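Local coordinates for putative lipoprotein (Bacteroides ovatus, PDB 3OQQ) that is of unknown function but is probably a lipid-anchored extracellular protein that binds calcium ions, at residues Thr21-Tyr26 and Val101-Pro106; Met62-Val67 and Glu107-Pro112; Gly349-Ser354 and Asn373-Asn378. All blocks are in the same frame, centred on the assembly; numbering follows the deposited sequence.

Contact 1. Residues Thr21-Tyr26 and Val101-Pro106; sequences TLVNVY and VTLALP
No ring, amide or carboxylate takes part where Val23 and Val25 meet Leu103 and Leu105, so there are no flat faces or edges to match; methyl groups do the touching, with one threonine hydroxyl at the end. Leu103 sends both ends of its fork to one methyl of Val25: CD1 lies 3.8 Å from Val25 CG2, and CD2 lies 4.0 Å from the same atom. That methyl is the one set anti to the carbonyl carbon of Val25. Leu103 CD1 also reaches Val23, more loosely, with CG2 of that residue 4.4 Å away, and so sits against both valines. The other methyl of Val23 faces the next leucine, with Val23 CG1 3.8 Å from Leu105 CD1. Leu105 CD2 passes 4.1 Å from Thr21 OG1, the two side chains crossing at about a right angle. That hydroxyl is not left to the methyl group: Thr21 OG1 is hydrogen-bonded to Val110 O. No hydrogen bond links the two segments, and the CA atoms of Val23 and Leu105 are 9.0 Å apart, too far for strand pairing. Met62 touches Val23 and Phe76 touches Leu103, bringing in strands 59-65 and 71-80, which join 23-26 to 96-104 through antiparallel pairings. The arrangement is consistent with antiparallel strands that curl round a shared apolar core, as in a beta sandwich or barrel-like domain.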
ATOM      1  N   THR A  21      26.652   8.038  -7.636  1.00 32.02           N
ATOM      2  CA  THR A  21      27.186   7.430  -6.408  1.00 30.86           C
ATOM      3  C   THR A  21      26.087   6.853  -5.538  1.00 31.35           C
ATOM      4  O   THR A  21      26.353   5.979  -4.696  1.00 30.49           O
ATOM      5  CB  THR A  21      28.025   8.422  -5.595  1.00 35.84           C
ATOM      6  OG1 THR A  21      28.792   7.657  -4.660  1.00 34.04           O
ATOM      7  CG2 THR A  21      27.162   9.447  -4.819  1.00 28.86           C
ATOM      8  N   LEU A  22      24.865   7.368  -5.698  1.00 26.05           N
ATOM      9  CA  LEU A  22      23.731   6.944  -4.883  1.00 24.92           C
ATOM     10  C   LEU A  22      23.406   5.471  -5.132  1.00 31.21           C
ATOM     11  O   LEU A  22      23.675   4.938  -6.219  1.00 31.37           O
ATOM     12  CB  LEU A  22      22.520   7.844  -5.131  1.00 24.23           C
ATOM     13  CG  LEU A  22      22.805   9.351  -5.100  1.00 27.91           C
ATOM     14  CD1 LEU A  22      21.574  10.125  -5.442  1.00 27.69           C
ATOM     15  CD2 LEU A  22      23.310   9.782  -3.754  1.00 27.72           C
ATOM     16  N   VAL A  23      22.909   4.794  -4.085  1.00 26.36           N
ATOM     17  CA  VAL A  23      22.669   3.358  -4.152  1.00 24.09           C
ATOM     18  C   VAL A  23      21.171   3.020  -4.001  1.00 26.36           C
ATOM     19  O   VAL A  23      20.387   3.810  -3.481  1.00 24.88           O
ATOM     20  CB  VAL A  23      23.545   2.583  -3.112  1.00 26.84           C
ATOM     21  CG1 VAL A  23      25.042   2.803  -3.369  1.00 26.97           C
ATOM     22  CG2 VAL A  23      23.183   2.952  -1.668  1.00 26.34           C
ATOM     23  N   ASN A  24      20.811   1.808  -4.411  1.00 22.81           N
ATOM     24  CA  ASN A  24      19.458   1.292  -4.270  1.00 22.21           C
ATOM     25  C   ASN A  24      19.505   0.040  -3.420  1.00 27.45           C
ATOM     26  O   ASN A  24      20.410  -0.763  -3.593  1.00 27.84           O
ATOM     27  CB  ASN A  24      18.860   1.028  -5.633  1.00 23.23           C
ATOM     28  CG  ASN A  24      18.658   2.295  -6.416  1.00 38.95           C
ATOM     29  OD1 ASN A  24      18.111   3.279  -5.924  1.00 30.54           O
ATOM     30  ND2 ASN A  24      19.142   2.318  -7.634  1.00 36.25           N
ATOM     31  N   VAL A  25      18.576  -0.088  -2.454  1.00 24.09           N
ATOM     32  CA  VAL A  25      18.509  -1.238  -1.545  1.00 22.38           C
ATOM     33  C   VAL A  25      17.217  -2.004  -1.836  1.00 25.80           C
ATOM     34  O   VAL A  25      16.148  -1.389  -1.909  1.00 25.28           O
ATOM     35  CB  VAL A  25      18.626  -0.812  -0.061  1.00 24.75           C
ATOM     36  CG1 VAL A  25      18.592  -2.025   0.872  1.00 23.98           C
ATOM     37  CG2 VAL A  25      19.891   0.029   0.169  1.00 24.51           C
ATOM     38  N   TYR A  26      17.326  -3.332  -2.029  1.00 21.09           N
ATOM     39  CA  TYR A  26      16.205  -4.230  -2.372  1.00 20.17           C
ATOM     40  C   TYR A  26      16.066  -5.367  -1.358  1.00 25.65           C
ATOM     41  O   TYR A  26      17.064  -5.775  -0.755  1.00 24.98           O
ATOM     42  CB  TYR A  26      16.450  -4.863  -3.773  1.00 21.28           C
ATOM     43  CG  TYR A  26      16.653  -3.860  -4.893  1.00 21.32           C
ATOM     44  CD1 TYR A  26      17.907  -3.307  -5.143  1.00 23.13           C
ATOM     45  CD2 TYR A  26      15.600  -3.490  -5.720  1.00 20.68           C
ATOM     46  CE1 TYR A  26      18.087  -2.350  -6.137  1.00 21.88           C
ATOM     47  CE2 TYR A  26      15.767  -2.530  -6.721  1.00 21.19           C
ATOM     48  CZ  TYR A  26      17.016  -1.976  -6.935  1.00 27.69           C
ATOM     49  OH  TYR A  26      17.192  -1.063  -7.948  1.00 29.51           O
ATOM     50  N   VAL A 101      19.835  -1.712   8.825  1.00 33.36           N
ATOM     51  CA  VAL A 101      20.948  -2.086   7.959  1.00 32.00           C
ATOM     52  C   VAL A 101      21.996  -0.995   8.055  1.00 36.72           C
ATOM     53  O   VAL A 101      21.646   0.173   8.195  1.00 38.09           O
ATOM     54  CB  VAL A 101      20.476  -2.348   6.494  1.00 33.23           C
ATOM     55  CG1 VAL A 101      20.085  -1.059   5.766  1.00 32.57           C
ATOM     56  CG2 VAL A 101      21.508  -3.125   5.696  1.00 32.11           C
ATOM     57  N   THR A 102      23.267  -1.377   8.020  1.00 32.85           N
ATOM     58  CA  THR A 102      24.369  -0.424   8.010  1.00 32.81           C
ATOM     59  C   THR A 102      25.042  -0.597   6.665  1.00 33.45           C
ATOM     60  O   THR A 102      25.643  -1.627   6.391  1.00 30.47           O
ATOM     61  CB  THR A 102      25.282  -0.590   9.219  1.00 42.84           C
ATOM     62  OG1 THR A 102      24.503  -0.277  10.373  1.00 44.23           O
ATOM     63  CG2 THR A 102      26.494   0.346   9.166  1.00 42.51           C
ATOM     64  N   LEU A 103      24.844   0.383   5.792  1.00 30.08           N
ATOM     65  CA  LEU A 103      25.416   0.348   4.457  1.00 29.03           C
ATOM     66  C   LEU A 103      26.858   0.862   4.483  1.00 34.06           C
ATOM     67  O   LEU A 103      27.215   1.722   5.295  1.00 33.34           O
ATOM     68  CB  LEU A 103      24.563   1.192   3.495  1.00 27.53           C
ATOM     69  CG  LEU A 103      23.084   0.809   3.330  1.00 29.24           C
ATOM     70  CD1 LEU A 103      22.378   1.836   2.475  1.00 28.19           C
ATOM     71  CD2 LEU A 103      22.913  -0.612   2.741  1.00 25.87           C
ATOM     72  N   ALA A 104      27.671   0.340   3.572  1.00 31.34           N
ATOM     73  CA  ALA A 104      29.059   0.744   3.363  1.00 32.33           C
ATOM     74  C   ALA A 104      29.364   0.567   1.900  1.00 33.85           C
ATOM     75  O   ALA A 104      28.886  -0.390   1.269  1.00 32.13           O
ATOM     76  CB  ALA A 104      30.014  -0.077   4.232  1.00 33.99           C
ATOM     77  N   LEU A 105      30.098   1.517   1.347  1.00 29.79           N
ATOM     78  CA  LEU A 105      30.473   1.518  -0.060  1.00 29.30           C
ATOM     79  C   LEU A 105      31.750   0.702  -0.326  1.00 33.19           C
ATOM     80  O   LEU A 105      32.827   1.067   0.170  1.00 32.99           O
ATOM     81  CB  LEU A 105      30.674   2.971  -0.519  1.00 29.67           C
ATOM     82  CG  LEU A 105      29.900   3.499  -1.700  1.00 32.87           C
ATOM     83  CD1 LEU A 105      28.413   3.189  -1.599  1.00 31.48           C
ATOM     84  CD2 LEU A 105      30.110   4.978  -1.825  1.00 33.78           C
ATOM     85  N   PRO A 106      31.663  -0.367  -1.177  1.00 29.63           N
ATOM     86  CA  PRO A 106      32.875  -1.120  -1.552  1.00 29.99           C
ATOM     87  C   PRO A 106      33.875  -0.207  -2.262  1.00 37.16           C
ATOM     88  O   PRO A 106      33.489   0.853  -2.753  1.00 36.35           O
ATOM     89  CB  PRO A 106      32.326  -2.204  -2.495  1.00 29.98           C
ATOM     90  CG  PRO A 106      30.896  -2.337  -2.109  1.00 32.13           C
ATOM     91  CD  PRO A 106      30.479  -0.927  -1.858  1.00 27.87           C
TER

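Contact 2. Residues Met62-Val67 and Glu107-Pro112; sequences MKYNTV and EDAVQP
Tyr64 OH donates a short hydrogen bond to Asp108 OD1, at 2.6 Å. It comes in on the syn lone pair of that oxygen, the side where OD2 lies. OD1 stands at the ring edge, near the ring plane, and the carboxylate is turned 62° from the ring, the two side chains crossing at about a right angle. Nearer the backbone, Ala109 CB packs obliquely against the ring, 3.5 Å from Tyr64 CD2. An alanine in place of Tyr64 would probably leave the Asp108 carboxylate without its hydroxyl mate, freer to turn, and open a gap beside the Ala109 methyl. Just past the end of strand 59-65, the backbones join in a single beta bridge, with Thr66 and Ala109 as a non-hydrogen-bonded antiparallel pair whose CA atoms are 4.3 Å apart. Val110 N gives its hydrogen to Asn65 O at 2.8 Å, and Val67 N gives its own to Asp108 O at 2.9 Å. Each acceptor also has a CA-H group close by: Ala109 CA near Asn65 O, and Thr66 CA 3.2 Å from Asp108 O. The bridge thus fastens the loop that follows strand 96-104 to the outgoing end of strand 59-65. Val110 CG2, set anti to its own carbonyl carbon, lies 3.5 Å from Thr66 O and also packs against Asn65 CB. Nearby polar ends are engaged too: Asn65 ND2 is bonded to Ser20 O and Thr66 OG1 to Thr70 OG1. Within the loop, Gln111 NE2 folds back to Ala109 O at 3.1 Å, above the carbonyl plane.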
HETATM    1  N   MSE A  62      22.212  -4.265  -1.883  1.00 22.01           N
HETATM    2  CA  MSE A  62      22.537  -2.913  -2.311  1.00 21.46           C
HETATM    3  C   MSE A  62      23.105  -2.972  -3.723  1.00 27.52           C
HETATM    4  O   MSE A  62      24.151  -3.597  -3.938  1.00 25.05           O
HETATM    5  CB  MSE A  62      23.546  -2.281  -1.329  1.00 22.95           C
HETATM    6  CG  MSE A  62      23.895  -0.828  -1.649  1.00 27.55           C
HETATM    7 SE   MSE A  62      25.342  -0.147  -0.539  0.75 33.18          SE
HETATM    8  CE  MSE A  62      26.763  -0.981  -1.423  1.00 29.20           C
ATOM      9  N   LYS A  63      22.393  -2.362  -4.685  1.00 26.04           N
ATOM     10  CA  LYS A  63      22.888  -2.272  -6.058  1.00 26.39           C
ATOM     11  C   LYS A  63      23.631  -0.949  -6.179  1.00 28.94           C
ATOM     12  O   LYS A  63      23.141   0.090  -5.698  1.00 26.39           O
ATOM     13  CB  LYS A  63      21.778  -2.415  -7.107  1.00 28.87           C
ATOM     14  CG  LYS A  63      21.167  -3.823  -7.092  1.00 51.28           C
ATOM     15  CD  LYS A  63      20.943  -4.447  -8.463  1.00 61.33           C
ATOM     16  CE  LYS A  63      20.268  -5.792  -8.287  1.00 72.20           C
ATOM     17  NZ  LYS A  63      20.971  -6.903  -8.978  1.00 78.52           N
ATOM     18  N   TYR A  64      24.835  -0.991  -6.766  1.00 24.99           N
ATOM     19  CA  TYR A  64      25.626   0.219  -6.897  1.00 25.36           C
ATOM     20  C   TYR A  64      26.393   0.269  -8.226  1.00 31.22           C
ATOM     21  O   TYR A  64      26.703  -0.770  -8.815  1.00 31.53           O
ATOM     22  CB  TYR A  64      26.605   0.342  -5.706  1.00 25.79           C
ATOM     23  CG  TYR A  64      27.738  -0.676  -5.688  1.00 24.48           C
ATOM     24  CD1 TYR A  64      27.595  -1.897  -5.033  1.00 25.95           C
ATOM     25  CD2 TYR A  64      28.985  -0.373  -6.238  1.00 24.06           C
ATOM     26  CE1 TYR A  64      28.648  -2.808  -4.964  1.00 27.99           C
ATOM     27  CE2 TYR A  64      30.044  -1.276  -6.173  1.00 24.94           C
ATOM     28  CZ  TYR A  64      29.873  -2.487  -5.528  1.00 32.04           C
ATOM     29  OH  TYR A  64      30.910  -3.380  -5.458  1.00 34.10           O
ATOM     30  N   ASN A  65      26.733   1.493  -8.655  1.00 26.64           N
ATOM     31  CA  ASN A  65      27.508   1.776  -9.851  1.00 26.17           C
ATOM     32  C   ASN A  65      28.965   1.637  -9.537  1.00 31.23           C
ATOM     33  O   ASN A  65      29.444   2.199  -8.545  1.00 32.76           O
ATOM     34  CB  ASN A  65      27.207   3.197 -10.365  1.00 22.86           C
ATOM     35  CG  ASN A  65      25.763   3.378 -10.726  1.00 36.87           C
ATOM     36  OD1 ASN A  65      25.182   2.549 -11.409  1.00 31.77           O
ATOM     37  ND2 ASN A  65      25.130   4.431 -10.242  1.00 30.42           N
ATOM     38  N   THR A  66      29.678   0.883 -10.376  1.00 26.88           N
ATOM     39  CA  THR A  66      31.099   0.671 -10.203  1.00 27.33           C
ATOM     40  C   THR A  66      31.876   1.718 -10.949  1.00 33.18           C
ATOM     41  O   THR A  66      31.346   2.375 -11.848  1.00 33.14           O
ATOM     42  CB  THR A  66      31.528  -0.730 -10.672  1.00 32.54           C
ATOM     43  OG1 THR A  66      31.424  -0.808 -12.098  1.00 29.25           O
ATOM     44  CG2 THR A  66      30.785  -1.883  -9.951  1.00 23.79           C
ATOM     45  N   VAL A  67      33.155   1.823 -10.595  1.00 33.12           N
ATOM     46  CA  VAL A  67      34.111   2.756 -11.175  0.50 34.89           C
ATOM     47  C   VAL A  67      34.334   2.430 -12.684  1.00 39.63           C
ATOM     48  O   VAL A  67      34.820   3.281 -13.422  1.00 41.29           O
ATOM     49  CB  VAL A  67      35.423   2.743 -10.334  0.50 40.62           C
ATOM     50  CG1 VAL A  67      36.254   1.473 -10.556  0.50 40.57           C
ATOM     51  CG2 VAL A  67      36.251   4.003 -10.553  0.50 41.90           C
ATOM     52  N   GLU A 107      35.148  -0.595  -2.298  1.00 37.00           N
ATOM     53  CA  GLU A 107      36.215   0.228  -2.877  1.00 39.04           C
ATOM     54  C   GLU A 107      36.109   0.421  -4.406  1.00 41.60           C
ATOM     55  O   GLU A 107      36.711   1.357  -4.929  1.00 42.90           O
ATOM     56  CB  GLU A 107      37.595  -0.354  -2.526  1.00 41.77           C
ATOM     57  CG  GLU A 107      38.028  -0.126  -1.080  1.00 59.30           C
ATOM     58  CD  GLU A 107      38.117   1.303  -0.568  1.00 93.82           C
ATOM     59  OE1 GLU A 107      38.415   2.221  -1.369  1.00 94.78           O
ATOM     60  OE2 GLU A 107      37.905   1.500   0.650  1.00 93.61           O
ATOM     61  N   ASP A 108      35.372  -0.454  -5.110  1.00 33.88           N
ATOM     62  CA  ASP A 108      35.180  -0.339  -6.552  1.00 32.44           C
ATOM     63  C   ASP A 108      33.894   0.467  -6.909  1.00 32.09           C
ATOM     64  O   ASP A 108      33.501   0.511  -8.072  1.00 30.34           O
ATOM     65  CB  ASP A 108      35.136  -1.744  -7.187  1.00 34.25           C
ATOM     66  CG  ASP A 108      33.964  -2.612  -6.773  1.00 43.70           C
ATOM     67  OD1 ASP A 108      33.262  -2.254  -5.803  1.00 42.56           O
ATOM     68  OD2 ASP A 108      33.715  -3.602  -7.443  1.00 56.06           O
ATOM     69  N   ALA A 109      33.248   1.103  -5.918  1.00 27.47           N
ATOM     70  CA  ALA A 109      32.030   1.870  -6.151  1.00 26.00           C
ATOM     71  C   ALA A 109      32.331   3.271  -6.651  1.00 31.43           C
ATOM     72  O   ALA A 109      33.441   3.786  -6.418  1.00 31.22           O
ATOM     73  CB  ALA A 109      31.224   1.959  -4.870  1.00 25.84           C
ATOM     74  N   VAL A 110      31.321   3.915  -7.304  1.00 27.47           N
ATOM     75  CA  VAL A 110      31.436   5.333  -7.667  1.00 29.20           C
ATOM     76  C   VAL A 110      31.460   6.092  -6.323  1.00 33.31           C
ATOM     77  O   VAL A 110      30.518   5.966  -5.525  1.00 32.25           O
ATOM     78  CB  VAL A 110      30.343   5.876  -8.635  1.00 32.09           C
ATOM     79  CG1 VAL A 110      30.476   7.405  -8.787  1.00 32.56           C
ATOM     80  CG2 VAL A 110      30.441   5.198  -9.999  1.00 31.56           C
ATOM     81  N   GLN A 111      32.569   6.773  -6.047  1.00 29.62           N
ATOM     82  CA  GLN A 111      32.770   7.486  -4.788  1.00 30.36           C
ATOM     83  C   GLN A 111      31.985   8.805  -4.756  1.00 35.87           C
ATOM     84  O   GLN A 111      31.966   9.535  -5.752  1.00 36.55           O
ATOM     85  CB  GLN A 111      34.259   7.713  -4.518  1.00 32.97           C
ATOM     86  CG  GLN A 111      35.041   6.406  -4.286  1.00 37.42           C
ATOM     87  CD  GLN A 111      34.495   5.586  -3.125  1.00 51.06           C
ATOM     88  OE1 GLN A 111      34.415   6.049  -1.981  1.00 44.18           O
ATOM     89  NE2 GLN A 111      34.082   4.360  -3.397  1.00 37.36           N
ATOM     90  N   PRO A 112      31.315   9.119  -3.619  1.00 30.87           N
ATOM     91  CA  PRO A 112      30.507  10.337  -3.580  1.00 30.60           C
ATOM     92  C   PRO A 112      31.313  11.624  -3.532  1.00 36.80           C
ATOM     93  O   PRO A 112      32.367  11.705  -2.886  1.00 37.62           O
ATOM     94  CB  PRO A 112      29.639  10.164  -2.330  1.00 31.50           C
ATOM     95  CG  PRO A 112      30.351   9.195  -1.484  1.00 36.42           C
ATOM     96  CD  PRO A 112      31.215   8.349  -2.359  1.00 31.35           C
TER

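Contact 3. Residues Gly349-Ser354 and Asn373-Asn378; sequences GYAPTS and NVYYSN
Two irregular backbones come together at Gly349 and Tyr375, whose CA atoms are 4.6 Å apart. A single, nearly straight hydrogen bond joins them, Gly349 N to Tyr375 O at 2.9 Å, with an N-H...O angle of 173°. Gly349 has a positive phi, a conformation that suits glycine, and the chain also takes left-handed backbone angles at Tyr376, just after the acceptor. Beyond Gly349, Ala351 CA lies over one face of the Tyr375 ring as a CH-pi contact, 3.7 Å from the ring centroid, and Ala351 CB packs against Tyr375 CE2. Pro352 CD meets the CE1 side of the ring obliquely, 3.6 Å from Tyr375 CE1. In the fold, these are the two loops on either side of helix 357-364 in sequence: one leads out of strand 343-346, an outermost strand of the six-stranded antiparallel sheet, into the helix, and the other leads on toward strand 385-388. Tyr350 O lies close to both tyrosines, standing 3.2 Å from Tyr375 CB and in the plane of the Tyr376 ring, 3.3 Å from Tyr376 CD2 at its edge, where the slightly positive ring hydrogens would probably favour it. Tyr376 OH comes 3.8 Å from Pro352 CB, but its hydrogen bond is to Glu344 O, back on strand 343-346. Tyr360 OH, from the intervening helix, is bonded to Tyr376 N.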
ATOM      1  N   GLY A 349      -7.490  -4.357  14.126  1.00 20.79           N
ATOM      2  CA  GLY A 349      -6.712  -3.419  14.916  1.00 20.46           C
ATOM      3  C   GLY A 349      -6.655  -2.017  14.356  1.00 25.13           C
ATOM      4  O   GLY A 349      -6.002  -1.164  14.948  1.00 24.58           O
ATOM      5  N   TYR A 350      -7.306  -1.766  13.201  1.00 22.53           N
ATOM      6  CA  TYR A 350      -7.303  -0.447  12.549  1.00 21.58           C
ATOM      7  C   TYR A 350      -8.614   0.269  12.797  1.00 24.13           C
ATOM      8  O   TYR A 350      -9.698  -0.318  12.640  1.00 24.09           O
ATOM      9  CB  TYR A 350      -7.027  -0.592  11.040  1.00 22.14           C
ATOM     10  CG  TYR A 350      -5.597  -0.983  10.722  1.00 23.64           C
ATOM     11  CD1 TYR A 350      -5.198  -2.321  10.717  1.00 24.91           C
ATOM     12  CD2 TYR A 350      -4.650  -0.020  10.374  1.00 24.38           C
ATOM     13  CE1 TYR A 350      -3.897  -2.690  10.354  1.00 22.61           C
ATOM     14  CE2 TYR A 350      -3.347  -0.374  10.031  1.00 25.37           C
ATOM     15  CZ  TYR A 350      -2.979  -1.712  10.007  1.00 27.66           C
ATOM     16  OH  TYR A 350      -1.689  -2.039   9.671  1.00 24.20           O
ATOM     17  N   ALA A 351      -8.507   1.546  13.175  1.00 19.25           N
ATOM     18  CA  ALA A 351      -9.630   2.403  13.556  1.00 18.91           C
ATOM     19  C   ALA A 351     -10.523   2.815  12.392  1.00 22.06           C
ATOM     20  O   ALA A 351     -10.042   3.063  11.274  1.00 22.24           O
ATOM     21  CB  ALA A 351      -9.103   3.674  14.230  1.00 18.90           C
ATOM     22  N   PRO A 352     -11.828   2.988  12.652  1.00 19.22           N
ATOM     23  CA  PRO A 352     -12.688   3.594  11.616  1.00 19.19           C
ATOM     24  C   PRO A 352     -12.254   5.040  11.392  1.00 21.35           C
ATOM     25  O   PRO A 352     -11.572   5.595  12.257  1.00 19.87           O
ATOM     26  CB  PRO A 352     -14.080   3.574  12.271  1.00 20.48           C
ATOM     27  CG  PRO A 352     -13.798   3.646  13.727  1.00 24.59           C
ATOM     28  CD  PRO A 352     -12.571   2.804  13.919  1.00 20.51           C
ATOM     29  N   THR A 353     -12.671   5.671  10.289  1.00 16.92           N
ATOM     30  CA  THR A 353     -12.387   7.096  10.134  1.00 16.76           C
ATOM     31  C   THR A 353     -13.186   7.835  11.217  1.00 22.39           C
ATOM     32  O   THR A 353     -14.178   7.274  11.695  1.00 22.71           O
ATOM     33  CB  THR A 353     -12.777   7.580   8.720  1.00 21.80           C
ATOM     34  OG1 THR A 353     -14.187   7.471   8.582  1.00 19.63           O
ATOM     35  CG2 THR A 353     -12.073   6.813   7.604  1.00 16.56           C
ATOM     36  N   SER A 354     -12.813   9.085  11.568  1.00 20.52           N
ATOM     37  CA  SER A 354     -13.568   9.930  12.525  1.00 21.68           C
ATOM     38  C   SER A 354     -15.043  10.071  12.122  1.00 26.66           C
ATOM     39  O   SER A 354     -15.902  10.117  12.986  1.00 28.41           O
ATOM     40  CB  SER A 354     -12.971  11.334  12.606  1.00 25.71           C
ATOM     41  OG  SER A 354     -11.609  11.278  12.984  1.00 45.16           O
ATOM     42  N   ASN A 373     -12.380  -4.949  22.456  1.00 32.48           N
ATOM     43  CA  ASN A 373     -11.082  -4.323  22.706  1.00 31.50           C
ATOM     44  C   ASN A 373     -10.189  -4.232  21.492  1.00 32.09           C
ATOM     45  O   ASN A 373      -9.170  -3.529  21.539  1.00 31.62           O
ATOM     46  CB  ASN A 373     -10.386  -5.073  23.819  1.00 33.96           C
ATOM     47  CG  ASN A 373     -11.244  -5.016  25.055  1.00 48.57           C
ATOM     48  OD1 ASN A 373     -11.652  -6.047  25.584  1.00 39.88           O
ATOM     49  ND2 ASN A 373     -11.716  -3.810  25.402  1.00 35.40           N
ATOM     50  N   VAL A 374     -10.573  -4.893  20.398  1.00 27.52           N
ATOM     51  CA  VAL A 374      -9.807  -4.860  19.139  1.00 26.47           C
ATOM     52  C   VAL A 374     -10.736  -4.397  18.006  1.00 29.51           C
ATOM     53  O   VAL A 374     -11.838  -4.952  17.849  1.00 29.08           O
ATOM     54  CB  VAL A 374      -9.174  -6.241  18.828  1.00 29.56           C
ATOM     55  CG1 VAL A 374      -8.411  -6.217  17.506  1.00 27.71           C
ATOM     56  CG2 VAL A 374      -8.258  -6.713  19.975  1.00 30.17           C
ATOM     57  N   TYR A 375     -10.293  -3.398  17.211  1.00 24.35           N
ATOM     58  CA  TYR A 375     -11.096  -2.933  16.062  1.00 22.29           C
ATOM     59  C   TYR A 375     -11.255  -4.022  14.999  1.00 23.58           C
ATOM     60  O   TYR A 375     -10.286  -4.715  14.701  1.00 21.79           O
ATOM     61  CB  TYR A 375     -10.451  -1.716  15.385  1.00 21.49           C
ATOM     62  CG  TYR A 375     -10.493  -0.428  16.168  1.00 20.97           C
ATOM     63  CD1 TYR A 375     -11.702   0.190  16.462  1.00 22.83           C
ATOM     64  CD2 TYR A 375      -9.320   0.241  16.501  1.00 21.10           C
ATOM     65  CE1 TYR A 375     -11.746   1.406  17.147  1.00 24.92           C
ATOM     66  CE2 TYR A 375      -9.350   1.471  17.162  1.00 22.31           C
ATOM     67  CZ  TYR A 375     -10.565   2.060  17.462  1.00 30.58           C
ATOM     68  OH  TYR A 375     -10.591   3.277  18.099  1.00 37.12           O
ATOM     69  N   TYR A 376     -12.457  -4.121  14.398  1.00 18.91           N
ATOM     70  CA  TYR A 376     -12.790  -5.022  13.296  1.00 18.49           C
ATOM     71  C   TYR A 376     -12.249  -6.471  13.478  1.00 25.02           C
ATOM     72  O   TYR A 376     -11.587  -7.025  12.593  1.00 25.71           O
ATOM     73  CB  TYR A 376     -12.281  -4.408  11.981  1.00 17.39           C
ATOM     74  CG  TYR A 376     -13.020  -3.142  11.599  1.00 16.57           C
ATOM     75  CD1 TYR A 376     -14.287  -3.197  11.019  1.00 17.82           C
ATOM     76  CD2 TYR A 376     -12.452  -1.889  11.814  1.00 16.98           C
ATOM     77  CE1 TYR A 376     -14.970  -2.032  10.659  1.00 16.23           C
ATOM     78  CE2 TYR A 376     -13.129  -0.717  11.471  1.00 17.92           C
ATOM     79  CZ  TYR A 376     -14.383  -0.793  10.884  1.00 24.98           C
ATOM     80  OH  TYR A 376     -15.029   0.366  10.519  1.00 24.30           O
ATOM     81  N   SER A 377     -12.584  -7.109  14.601  1.00 22.97           N
ATOM     82  CA  SER A 377     -12.105  -8.476  14.827  1.00 22.90           C
ATOM     83  C   SER A 377     -13.099  -9.267  15.598  1.00 27.79           C
ATOM     84  O   SER A 377     -13.626  -8.738  16.576  1.00 27.28           O
ATOM     85  CB  SER A 377     -10.779  -8.450  15.575  1.00 25.47           C
ATOM     86  OG  SER A 377     -10.222  -9.746  15.679  1.00 31.42           O
ATOM     87  N   ASN A 378     -13.347 -10.553  15.209  1.00 25.47           N
ATOM     88  CA  ASN A 378     -14.284 -11.364  15.993  1.00 27.20           C
ATOM     89  C   ASN A 378     -13.600 -11.760  17.326  1.00 34.41           C
ATOM     90  O   ASN A 378     -12.428 -11.420  17.532  1.00 34.51           O
ATOM     91  CB  ASN A 378     -14.870 -12.566  15.196  1.00 26.92           C
ATOM     92  CG  ASN A 378     -13.996 -13.790  15.010  1.00 41.05           C
ATOM     93  OD1 ASN A 378     -12.847 -13.870  15.463  1.00 33.97           O
ATOM     94  ND2 ASN A 378     -14.504 -14.752  14.261  1.00 31.64           N
TER

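Contacts 1 and 2 belong together. Their centres are 9 Å apart, strands 23-26 and 59-65 are neighbours in one sheet, and residues 101-106 run straight into 107-112. Their segments alternate along the chain, so the two closures interlock; besides the threonine hydroxyl of contact 1, a probable backbone hydrogen bond, Asn24 O to Lys63 N at 2.8 Å, ties them directly. Contact 3 comes later in the sequence and lies on the opposite side of the chain's centre, about 38 Å from contact 1 and 47 Å from contact 2, centre to centre. It flanks the separate six-stranded sheet, and its nearest atoms stay about 21 Å from contact 1 and 27 Å from contact 2.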